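Local coordinates for hypothetical protein aq_1665 (Aquifex aeolicus, PDB 1XM7), which probably acts as a metal-dependent hydrolase of the calcineurin-like phosphoesterase family, although its substrate is unknown, at residues Ser8-Tyr13 with Ile31-Asn36; Pro22-Lys27 with Val148-Glu153; Ile120-Arg123 with Arg127-Met130. All blocks are in the same frame, centred on the assembly; numbering follows the deposited sequence.

Contact 1 of 3, residues Ser8-Tyr13 with Ile31-Asn36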
# COMPACT_ATOMS: atom_id res chain seq x y z
N SER A 8 1.57 -2.14 0.06
CA SER A 8 0.32 -2.23 -0.66
C SER A 8 0.39 -3.23 -1.81
O SER A 8 1.46 -3.66 -2.20
CB SER A 8 -0.08 -0.86 -1.21
OG SER A 8 0.83 -0.46 -2.19
N ASP A 9 -0.78 -3.57 -2.33
CA ASP A 9 -0.89 -4.51 -3.44
C ASP A 9 -0.29 -5.86 -3.10
O ASP A 9 0.45 -6.43 -3.90
CB ASP A 9 -0.22 -3.94 -4.68
CG ASP A 9 -0.73 -2.57 -5.02
OD1 ASP A 9 -0.17 -1.58 -4.50
OD2 ASP A 9 -1.70 -2.47 -5.77
N THR A 10 -0.62 -6.36 -1.92
CA THR A 10 -0.11 -7.64 -1.47
C THR A 10 -0.72 -8.81 -2.25
O THR A 10 -0.07 -9.84 -2.46
CB THR A 10 -0.36 -7.81 0.02
OG1 THR A 10 -1.69 -7.40 0.33
CG2 THR A 10 0.61 -6.95 0.81
N HIS A 11 -1.96 -8.62 -2.70
CA HIS A 11 -2.66 -9.63 -3.48
C HIS A 11 -2.56 -11.03 -2.87
O HIS A 11 -2.32 -12.01 -3.58
CB HIS A 11 -2.11 -9.69 -4.91
CG HIS A 11 -2.66 -8.63 -5.82
ND1 HIS A 11 -2.19 -7.33 -5.82
CD2 HIS A 11 -3.63 -8.67 -6.76
CE1 HIS A 11 -2.86 -6.62 -6.72
NE2 HIS A 11 -3.73 -7.42 -7.30
N PHE A 12 -2.74 -11.12 -1.56
CA PHE A 12 -2.68 -12.41 -0.89
C PHE A 12 -3.66 -13.35 -1.58
O PHE A 12 -4.80 -12.99 -1.82
CB PHE A 12 -3.05 -12.29 0.58
CG PHE A 12 -2.01 -11.62 1.42
CD1 PHE A 12 -0.72 -12.12 1.49
CD2 PHE A 12 -2.34 -10.50 2.19
CE1 PHE A 12 0.24 -11.53 2.31
CE2 PHE A 12 -1.39 -9.90 3.01
CZ PHE A 12 -0.10 -10.41 3.08
N TYR A 13 -3.19 -14.55 -1.89
CA TYR A 13 -4.01 -15.57 -2.53
C TYR A 13 -4.32 -15.33 -4.00
O TYR A 13 -5.07 -16.09 -4.60
CB TYR A 13 -5.32 -15.76 -1.76
CG TYR A 13 -5.14 -16.46 -0.44
CD1 TYR A 13 -5.36 -15.81 0.77
CD2 TYR A 13 -4.75 -17.80 -0.39
CE1 TYR A 13 -5.20 -16.46 1.99
CE2 TYR A 13 -4.59 -18.47 0.82
CZ TYR A 13 -4.82 -17.79 2.00
OH TYR A 13 -4.63 -18.46 3.18
N ILE A 31 4.24 -15.75 1.85
CA ILE A 31 5.14 -16.06 2.94
C ILE A 31 6.28 -15.06 3.01
O ILE A 31 6.71 -14.67 4.09
CB ILE A 31 5.74 -17.49 2.79
CG1 ILE A 31 5.21 -18.42 3.88
CG2 ILE A 31 7.27 -17.45 2.93
CD1 ILE A 31 3.72 -18.52 3.93
N VAL A 32 6.79 -14.64 1.86
CA VAL A 32 7.88 -13.68 1.84
C VAL A 32 7.45 -12.34 2.38
O VAL A 32 8.17 -11.72 3.16
CB VAL A 32 8.42 -13.50 0.42
CG1 VAL A 32 9.37 -12.31 0.37
CG2 VAL A 32 9.12 -14.78 -0.03
N ILE A 33 6.27 -11.88 1.97
CA ILE A 33 5.74 -10.61 2.44
C ILE A 33 5.51 -10.64 3.95
O ILE A 33 5.96 -9.76 4.67
CB ILE A 33 4.39 -10.27 1.76
CG1 ILE A 33 4.61 -9.85 0.31
CG2 ILE A 33 3.67 -9.18 2.56
CD1 ILE A 33 3.32 -9.73 -0.51
N LEU A 34 4.80 -11.67 4.41
CA LEU A 34 4.51 -11.84 5.83
C LEU A 34 5.78 -11.95 6.66
O LEU A 34 5.83 -11.52 7.81
CB LEU A 34 3.65 -13.09 6.03
CG LEU A 34 2.25 -13.00 5.42
CD1 LEU A 34 1.53 -14.34 5.55
CD2 LEU A 34 1.46 -11.88 6.10
N THR A 35 6.82 -12.53 6.06
CA THR A 35 8.08 -12.68 6.74
C THR A 35 8.72 -11.32 6.96
O THR A 35 9.09 -10.98 8.08
CB THR A 35 9.03 -13.57 5.92
OG1 THR A 35 8.58 -14.92 5.97
CG2 THR A 35 10.45 -13.49 6.47
N ASN A 36 8.81 -10.53 5.89
CA ASN A 36 9.41 -9.20 5.97
C ASN A 36 8.69 -8.25 6.90
O ASN A 36 9.26 -7.27 7.37
CB ASN A 36 9.53 -8.59 4.58
CG ASN A 36 10.63 -9.22 3.75
OD1 ASN A 36 10.56 -9.27 2.52
ND2 ASN A 36 11.68 -9.72 4.42
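Thr10 and Ile33 mark the nearest approach of the two backbones, with Thr10 CA 7.6 Å from Ile33 CA. The irregular loop 8-13 leaves the end of strand 4-7, whereas residues 31-36 belong to helix 29-38, so the contact joins a strand-end loop to a helix in the calcineurin-like phosphoesterase fold. Asp9, Thr10 and His11 form a D-x-H signature, which in relatives supplies metal ligands; here Asp9, whose CB points away from the helix, and His11, whose ring ends farther from it, take no part, and Thr10 and Phe12 meet the helix instead. With CG anti to the carbonyl carbon (chi1 -72°), the Phe12 ring extends to the helix, where it meets Ile33 and Leu34 obliquely. Its leading atom, Phe12 CZ, lies 3.7 Å from Leu34 CD2 and 4.0 Å from Ile33 CG2. Those two methyls flank the far end of the ring, and Thr10 CB lies over one face, 3.8 Å above the Phe12 ring plane and offset toward its rim. Trp67 and Ile66 of helix 63-69 touch Phe12 and Leu34 respectively. Replacing Phe12 by an alanine would probably open a gap between loop and helix and leave the methyls of Ile33 and Leu34 without their ring partner. The hydroxyl of Thr10 is hydrogen-bonded to Phe53 O and His49 NE2, while its methyl CG2 lies 4.1 Å from Ile33 CD1. That same CD1 also lies 3.9 Å from Thr10 O, a carbonyl oxygen that accepts a hydrogen bond from Arg25 NH1.

Contact 2 of 3, residues Pro22-Lys27 with Val148-Glu153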
# COMPACT_ATOMS: atom_id res chain seq x y z
N PRO A 22 5.00 -12.48 -14.21
CA PRO A 22 6.01 -13.54 -14.13
C PRO A 22 7.30 -12.94 -13.66
O PRO A 22 8.02 -13.51 -12.84
CB PRO A 22 6.11 -14.02 -15.57
CG PRO A 22 4.83 -13.58 -16.20
CD PRO A 22 4.64 -12.23 -15.61
N GLU A 23 7.57 -11.77 -14.20
CA GLU A 23 8.77 -11.02 -13.88
C GLU A 23 9.05 -10.93 -12.38
O GLU A 23 10.10 -11.38 -11.93
CB GLU A 23 8.63 -9.61 -14.46
CG GLU A 23 8.72 -9.51 -15.98
CD GLU A 23 10.16 -9.59 -16.48
OE1 GLU A 23 10.41 -9.22 -17.66
OE2 GLU A 23 11.05 -10.01 -15.70
N VAL A 24 8.12 -10.37 -11.62
CA VAL A 24 8.31 -10.19 -10.19
C VAL A 24 7.64 -11.19 -9.26
O VAL A 24 8.23 -11.59 -8.26
CB VAL A 24 7.85 -8.81 -9.76
CG1 VAL A 24 8.87 -7.79 -10.17
CG2 VAL A 24 6.51 -8.49 -10.41
N ARG A 25 6.41 -11.57 -9.56
CA ARG A 25 5.67 -12.51 -8.72
C ARG A 25 6.15 -13.95 -8.92
O ARG A 25 6.45 -14.38 -10.03
CB ARG A 25 4.17 -12.41 -9.00
CG ARG A 25 3.57 -11.04 -8.71
CD ARG A 25 3.35 -10.79 -7.22
NE ARG A 25 2.80 -9.45 -6.98
CZ ARG A 25 2.20 -9.05 -5.86
NH1 ARG A 25 2.04 -9.89 -4.84
NH2 ARG A 25 1.74 -7.81 -5.77
N PHE A 26 6.20 -14.68 -7.81
CA PHE A 26 6.67 -16.06 -7.78
C PHE A 26 5.88 -16.81 -6.73
O PHE A 26 5.36 -16.21 -5.79
CB PHE A 26 8.12 -16.04 -7.37
CG PHE A 26 8.35 -15.30 -6.08
CD1 PHE A 26 8.13 -15.93 -4.85
CD2 PHE A 26 8.71 -13.96 -6.09
CE1 PHE A 26 8.28 -15.23 -3.65
CE2 PHE A 26 8.86 -13.24 -4.88
CZ PHE A 26 8.65 -13.88 -3.67
N LYS A 27 5.82 -18.13 -6.86
CA LYS A 27 5.11 -18.95 -5.89
C LYS A 27 5.66 -18.75 -4.47
O LYS A 27 6.87 -18.73 -4.26
CB LYS A 27 5.18 -20.42 -6.29
CG LYS A 27 4.36 -21.32 -5.39
CD LYS A 27 4.24 -22.74 -5.94
CE LYS A 27 3.27 -23.57 -5.09
NZ LYS A 27 1.97 -22.86 -4.84
N VAL A 148 0.34 0.93 -8.92
CA VAL A 148 1.20 0.71 -10.10
C VAL A 148 2.21 -0.41 -9.91
O VAL A 148 3.14 -0.30 -9.11
CB VAL A 148 1.96 1.99 -10.50
CG1 VAL A 148 2.66 1.76 -11.83
CG2 VAL A 148 1.00 3.17 -10.58
N HIS A 149 2.04 -1.49 -10.66
CA HIS A 149 2.93 -2.65 -10.55
C HIS A 149 4.28 -2.48 -11.21
O HIS A 149 4.53 -1.54 -11.96
CB HIS A 149 2.26 -3.90 -11.12
CG HIS A 149 0.94 -4.21 -10.49
ND1 HIS A 149 0.73 -4.19 -9.13
CD2 HIS A 149 -0.25 -4.56 -11.04
CE1 HIS A 149 -0.52 -4.49 -8.86
NE2 HIS A 149 -1.14 -4.72 -10.01
N TRP A 150 5.15 -3.43 -10.91
CA TRP A 150 6.48 -3.44 -11.45
C TRP A 150 6.43 -3.61 -12.96
O TRP A 150 5.58 -4.32 -13.49
CB TRP A 150 7.28 -4.60 -10.84
CG TRP A 150 8.67 -4.72 -11.39
CD1 TRP A 150 9.81 -4.14 -10.89
CD2 TRP A 150 9.06 -5.37 -12.60
NE1 TRP A 150 10.88 -4.39 -11.72
CE2 TRP A 150 10.44 -5.14 -12.78
CE3 TRP A 150 8.37 -6.13 -13.57
CZ2 TRP A 150 11.15 -5.64 -13.89
CZ3 TRP A 150 9.07 -6.62 -14.66
CH2 TRP A 150 10.45 -6.37 -14.82
N ASN A 151 7.33 -2.92 -13.65
CA ASN A 151 7.45 -3.02 -15.10
C ASN A 151 8.95 -2.96 -15.33
O ASN A 151 9.69 -2.49 -14.47
CB ASN A 151 6.73 -1.87 -15.81
CG ASN A 151 7.22 -0.51 -15.39
OD1 ASN A 151 6.43 0.38 -15.05
ND2 ASN A 151 8.54 -0.33 -15.41
N ARG A 152 9.39 -3.43 -16.49
CA ARG A 152 10.82 -3.46 -16.80
C ARG A 152 11.49 -2.11 -17.04
O ARG A 152 12.65 -2.07 -17.45
CB ARG A 152 11.06 -4.38 -17.99
CG ARG A 152 9.85 -5.22 -18.39
CD ARG A 152 8.84 -4.36 -19.15
NE ARG A 152 7.57 -5.03 -19.39
CZ ARG A 152 6.73 -4.70 -20.37
NH1 ARG A 152 7.03 -3.71 -21.21
NH2 ARG A 152 5.58 -5.36 -20.52
N GLU A 153 10.79 -1.00 -16.79
CA GLU A 153 11.38 0.33 -17.00
C GLU A 153 11.40 1.26 -15.78
O GLU A 153 12.47 1.61 -15.29
CB GLU A 153 10.69 1.06 -18.16
CG GLU A 153 9.46 0.36 -18.71
CD GLU A 153 9.80 -0.89 -19.50
OE1 GLU A 153 8.88 -1.51 -20.06
OE2 GLU A 153 11.00 -1.23 -19.57
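Trp150 carries the contact between loops 22-27 and 148-153, with Val24 packed against its indole. At the root, Trp150 CB has Val24 CG1 at 3.6 Å and the second methyl, CG2, at 4.0 Å. Next, Trp150 CG lies only 3.3 Å from Val24 CG1, a tight approach. The methyl sits over the five-membered ring, 3.6 Å from its centroid and 26° off the normal, in a CH-pi contact. Trp150 CG lies anti to the backbone N (chi1 178°), which carries the indole out to Val24. On the opposite face the backbone N of Arg152 lies above the rim. The six-membered ring reaches the side chain of Glu23, where Trp150 CH2 is 3.6 Å from Glu23 CD; the modelled approach of Glu23 CB to CZ3 is too short to be trusted. Segment 148-153 begins within the family's G-H-x-H signature, Val148 and His149 being its last two positions. Glu172 joins the two loops from outside, salt-bridged to Arg25 and accepting from Trp150 N. Arg152 NH1 pairs instead with Glu153 OE1, at 3.1 Å. Without a hydrogen bond directly between the loops, adhesion probably rests on dispersion and methyl-to-ring attraction, while Arg152 and Arg25 find carboxylate partners within one loop or beyond both.

Contact 3 of 3, residues Ile120-Arg123 with Arg127-Met130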
# COMPACT_ATOMS: atom_id res chain seq x y z
N ILE A 120 1.88 4.04 -16.85
CA ILE A 120 1.68 3.04 -17.89
C ILE A 120 0.27 3.12 -18.44
O ILE A 120 0.05 3.64 -19.53
CB ILE A 120 1.92 1.61 -17.34
CG1 ILE A 120 3.34 1.50 -16.76
CG2 ILE A 120 1.73 0.58 -18.44
CD1 ILE A 120 3.51 0.41 -15.68
N THR A 121 -0.68 2.60 -17.68
CA THR A 121 -2.06 2.62 -18.09
C THR A 121 -2.96 3.25 -17.05
O THR A 121 -3.07 2.76 -15.93
CB THR A 121 -2.56 1.21 -18.38
OG1 THR A 121 -1.95 0.74 -19.60
CG2 THR A 121 -4.08 1.18 -18.51
N GLU A 122 -3.61 4.34 -17.44
CA GLU A 122 -4.52 5.04 -16.54
C GLU A 122 -5.90 4.42 -16.58
O GLU A 122 -6.79 4.88 -17.29
CB GLU A 122 -4.57 6.52 -16.92
CG GLU A 122 -3.45 7.30 -16.25
CD GLU A 122 -3.09 8.56 -16.98
OE1 GLU A 122 -2.24 8.49 -17.90
OE2 GLU A 122 -3.66 9.63 -16.64
N ARG A 123 -6.05 3.35 -15.81
CA ARG A 123 -7.30 2.61 -15.73
C ARG A 123 -8.38 3.30 -14.93
O ARG A 123 -9.57 3.09 -15.17
CB ARG A 123 -7.03 1.24 -15.11
CG ARG A 123 -6.38 0.21 -16.03
CD ARG A 123 -5.99 -1.01 -15.21
NE ARG A 123 -4.90 -0.68 -14.30
CZ ARG A 123 -4.48 -1.45 -13.30
NH1 ARG A 123 -5.06 -2.62 -13.07
NH2 ARG A 123 -3.46 -1.05 -12.55
N ARG A 127 -10.36 8.50 -10.39
CA ARG A 127 -9.81 8.35 -9.04
C ARG A 127 -8.43 9.03 -8.93
O ARG A 127 -8.08 9.59 -7.89
CB ARG A 127 -9.76 6.86 -8.67
CG ARG A 127 -11.14 6.23 -8.75
CD ARG A 127 -11.16 4.73 -8.51
NE ARG A 127 -12.42 4.16 -9.00
CZ ARG A 127 -12.73 2.87 -8.95
NH1 ARG A 127 -11.88 2.00 -8.42
NH2 ARG A 127 -13.88 2.44 -9.45
N GLN A 128 -7.66 8.98 -10.02
CA GLN A 128 -6.36 9.62 -10.03
C GLN A 128 -6.57 11.13 -9.85
O GLN A 128 -5.85 11.78 -9.10
CB GLN A 128 -5.66 9.37 -11.36
CG GLN A 128 -5.03 8.01 -11.48
CD GLN A 128 -4.47 7.78 -12.87
OE1 GLN A 128 -4.19 8.74 -13.58
NE2 GLN A 128 -4.31 6.52 -13.25
N GLU A 129 -7.57 11.67 -10.53
CA GLU A 129 -7.87 13.09 -10.43
C GLU A 129 -8.29 13.51 -9.02
O GLU A 129 -8.01 14.61 -8.58
CB GLU A 129 -8.96 13.46 -11.42
CG GLU A 129 -9.63 14.79 -11.14
CD GLU A 129 -10.84 15.02 -12.03
OE1 GLU A 129 -11.59 14.05 -12.30
OE2 GLU A 129 -11.05 16.18 -12.45
N MET A 130 -8.99 12.63 -8.32
CA MET A 130 -9.44 12.94 -6.98
C MET A 130 -8.23 13.06 -6.05
O MET A 130 -8.15 13.96 -5.22
CB MET A 130 -10.39 11.86 -6.49
CG MET A 130 -11.70 11.77 -7.29
SD MET A 130 -12.67 13.29 -7.19
CE MET A 130 -14.10 12.65 -6.61
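Glu122 and Gln128 both place CG anti to their own carbonyl carbon (chi1 -86° and -78°), and both chains run extended beyond it, until they meet at about a right angle. The amide end of Gln128 comes up against the methylene part of Glu122: Glu122 CG lies 3.6 Å from Gln128 CD, and Glu122 CB lies 4.2 Å from the same carbon. The carboxylate and amide planes are turned 23° apart, close to parallel but not stacked. Backbone shape helps present Glu122, which is the centre of an inverse gamma turn closed by a weak hydrogen bond, Arg123 N to Thr121 O, at 3.0 Å. The turn lies in the loop that leads from strand 107-112 into helix 125-137. That helix then connects to the parallel strand 142-145 of the same sheet, a beta-alpha-beta crossover, and Gln128 sits in its early turns, reaching back over the incoming chain. Gln128 is buried and also touches Asp118, whose OD1 accepts a hydrogen bond from Ile120 N at the start of the loop segment. The carboxylate of Glu122 has a further, weak and long-range ionic partner in Lys117, while on the neighbouring helix position Arg127 turns elsewhere and hydrogen-bonds to Tyr114 OH.

How the contacts relate
Contact 1 is buried and almost wholly apolar, contact 2 lies at the surface around an indole, and contact 3, partly buried, brings two polar side chains together. No segment is shared, although 22-27 of contact 2 lies in the loop leading into helix 29-38 of contact 1. These two touch: Arg25 probably donates to the carbonyl oxygens of Asp9 and Thr10, and His11 packs near His149, bringing the two family signatures side by side. Contact 3 is nested in the chain between the segments of contact 2 and meets it through Ile120, which packs on Val148 and Asn151. Contacts 1 and 3, their centres 24 Å apart, lie on opposite sides of the chain's centre without touching.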